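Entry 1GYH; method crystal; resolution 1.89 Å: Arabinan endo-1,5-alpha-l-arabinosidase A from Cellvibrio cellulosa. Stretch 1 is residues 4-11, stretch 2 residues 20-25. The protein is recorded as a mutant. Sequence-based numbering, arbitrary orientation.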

# COMPACT_ATOMS: atom_id res chain seq x y z
N GLN A 4 3.86 -14.67 -15.83
CA GLN A 4 3.16 -14.03 -14.70
C GLN A 4 3.30 -12.51 -14.77
O GLN A 4 4.32 -11.99 -15.31
CB GLN A 4 3.67 -14.55 -13.36
CG GLN A 4 3.32 -15.99 -13.15
CD GLN A 4 3.67 -16.56 -11.80
OE1 GLN A 4 3.43 -15.96 -10.71
NE2 GLN A 4 4.22 -17.77 -11.86
N VAL A 5 2.32 -11.79 -14.25
CA VAL A 5 2.44 -10.37 -14.20
C VAL A 5 3.35 -9.84 -13.07
O VAL A 5 3.23 -10.21 -11.88
CB VAL A 5 1.13 -9.55 -14.47
CG1 VAL A 5 -0.14 -10.35 -14.64
CG2 VAL A 5 0.98 -8.37 -13.64
N ASP A 6 4.30 -9.01 -13.47
CA ASP A 6 5.22 -8.37 -12.51
C ASP A 6 4.71 -7.02 -12.05
O ASP A 6 4.46 -6.11 -12.86
CB ASP A 6 6.65 -8.27 -13.06
CG ASP A 6 6.74 -7.46 -14.34
OD1 ASP A 6 6.11 -7.82 -15.34
OD2 ASP A 6 7.44 -6.43 -14.44
N VAL A 7 4.52 -6.93 -10.73
CA VAL A 7 4.04 -5.75 -10.02
C VAL A 7 4.81 -5.56 -8.73
O VAL A 7 5.42 -6.50 -8.20
CB VAL A 7 2.51 -5.85 -9.66
CG1 VAL A 7 1.72 -6.12 -10.89
CG2 VAL A 7 2.21 -6.93 -8.55
N HIS A 8 4.75 -4.35 -8.20
CA HIS A 8 5.32 -4.00 -6.90
C HIS A 8 4.31 -3.11 -6.20
O HIS A 8 3.83 -2.11 -6.78
CB HIS A 8 6.68 -3.24 -7.10
CG HIS A 8 7.70 -3.49 -6.02
ND1 HIS A 8 7.97 -2.56 -5.04
CD2 HIS A 8 8.56 -4.53 -5.80
CE1 HIS A 8 8.93 -3.02 -4.25
NE2 HIS A 8 9.31 -4.21 -4.70
N ASP A 9 3.97 -3.45 -4.96
CA ASP A 9 3.11 -2.62 -4.11
C ASP A 9 1.67 -2.56 -4.66
O ASP A 9 1.11 -1.49 -4.74
CB ASP A 9 3.71 -1.20 -3.90
CG ASP A 9 5.22 -1.22 -3.64
OD1 ASP A 9 5.68 -2.05 -2.79
OD2 ASP A 9 6.02 -0.45 -4.25
N PRO A 10 1.05 -3.70 -4.98
CA PRO A 10 -0.24 -3.72 -5.70
C PRO A 10 -1.47 -3.36 -4.88
O PRO A 10 -1.54 -3.64 -3.68
CB PRO A 10 -0.35 -5.15 -6.19
CG PRO A 10 0.27 -5.92 -5.09
CD PRO A 10 1.52 -5.07 -4.70
N VAL A 11 -2.39 -2.69 -5.55
CA VAL A 11 -3.75 -2.46 -5.08
C VAL A 11 -4.75 -2.75 -6.22
O VAL A 11 -4.39 -2.80 -7.41
CB VAL A 11 -3.94 -1.05 -4.54
CG1 VAL A 11 -3.11 -0.81 -3.25
CG2 VAL A 11 -3.66 0.01 -5.64
N TYR A 20 -9.37 -3.84 -11.88
CA TYR A 20 -8.23 -2.98 -12.22
C TYR A 20 -7.16 -3.16 -11.17
O TYR A 20 -7.46 -3.29 -9.95
CB TYR A 20 -8.62 -1.51 -12.33
CG TYR A 20 -9.47 -1.25 -13.54
CD1 TYR A 20 -10.85 -1.44 -13.50
CD2 TYR A 20 -8.90 -0.89 -14.77
CE1 TYR A 20 -11.61 -1.23 -14.61
CE2 TYR A 20 -9.67 -0.69 -15.90
CZ TYR A 20 -11.02 -0.86 -15.82
OH TYR A 20 -11.81 -0.69 -16.91
N LEU A 21 -5.91 -3.17 -11.65
CA LEU A 21 -4.75 -3.41 -10.82
C LEU A 21 -3.74 -2.25 -11.04
O LEU A 21 -3.47 -1.83 -12.18
CB LEU A 21 -4.11 -4.73 -11.19
CG LEU A 21 -2.68 -5.08 -10.73
CD1 LEU A 21 -2.60 -5.37 -9.22
CD2 LEU A 21 -2.17 -6.29 -11.51
N PHE A 22 -3.24 -1.72 -9.94
CA PHE A 22 -2.35 -0.56 -9.93
C PHE A 22 -1.05 -0.96 -9.27
O PHE A 22 -1.03 -1.55 -8.19
CB PHE A 22 -2.95 0.64 -9.19
CG PHE A 22 -4.30 1.07 -9.67
CD1 PHE A 22 -5.44 0.28 -9.42
CD2 PHE A 22 -4.45 2.24 -10.40
CE1 PHE A 22 -6.69 0.70 -9.86
CE2 PHE A 22 -5.71 2.64 -10.89
CZ PHE A 22 -6.84 1.86 -10.61
N SER A 23 0.07 -0.58 -9.91
CA SER A 23 1.40 -0.93 -9.44
C SER A 23 2.34 0.30 -9.44
O SER A 23 2.19 1.23 -10.26
CB SER A 23 1.99 -2.03 -10.34
OG SER A 23 3.36 -2.34 -10.03
N THR A 24 3.28 0.28 -8.51
CA THR A 24 4.50 1.09 -8.63
C THR A 24 5.05 0.98 -10.05
O THR A 24 5.08 -0.09 -10.64
CB THR A 24 5.53 0.60 -7.61
OG1 THR A 24 5.10 0.98 -6.29
CG2 THR A 24 6.94 1.28 -7.82
N GLY A 25 5.46 2.10 -10.62
CA GLY A 25 6.00 2.13 -11.98
C GLY A 25 5.85 3.51 -12.63
O GLY A 25 5.29 4.43 -12.03

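The backbone pairing is antiparallel and centres on Val 11 and Phe 22, whose CA atoms lie 5.4 Å apart. Two hydrogen bonds close this pair. Val 11 N donates to Phe 22 O at 3.2 Å, and Phe 22 N donates to Val 11 O at 3.0 Å. Both are nearly straight, with angles at the hydrogen of 164° and 167°. Each carbonyl also receives a CA-H contact: Pro 10 CA lies 3.4 Å from Phe 22 O, and Leu 21 CA lies 3.5 Å from Val 11 O. Each contact comes from the residue before the one whose N donates to the same carbonyl.

Further along, the pairing passes partly to side chains. His 8 N donates to Ser 23 OG at 3.1 Å, with an angle of 171°. Thr 24 N donates to His 8 O at 3.0 Å; this bond is more bent, at 143°. The backbone of His 8 is thus held by two consecutive residues of the other stretch.

Asp 9 supplies the charged group. Thr 24 OG1 donates to Asp 9 OD2 at 2.7 Å, a short bond. The same oxygen accepts a hydrogen bond from the neighbouring ring, with His 8 ND1 to Asp 9 OD2 at 3.0 Å. OD2 therefore links both stretches. The other ring nitrogen, His 8 NE2, is bonded elsewhere in the structure.

The apolar contacts gather on Leu 21. Leu 21 CD2 lies 3.9 Å from Val 7 CG1 and 4.3 Å from Val 5 CG2. Leu 21 CD1 lies 3.8 Å from Pro 10 CB. The CA-to-CB bond of Leu 21 points sideways, but the end of the side chain comes nearer to the first stretch. Val 11 and Phe 22 share one face of the sheet, where Val 11 CG2 lies 3.7 Å from Phe 22 CB.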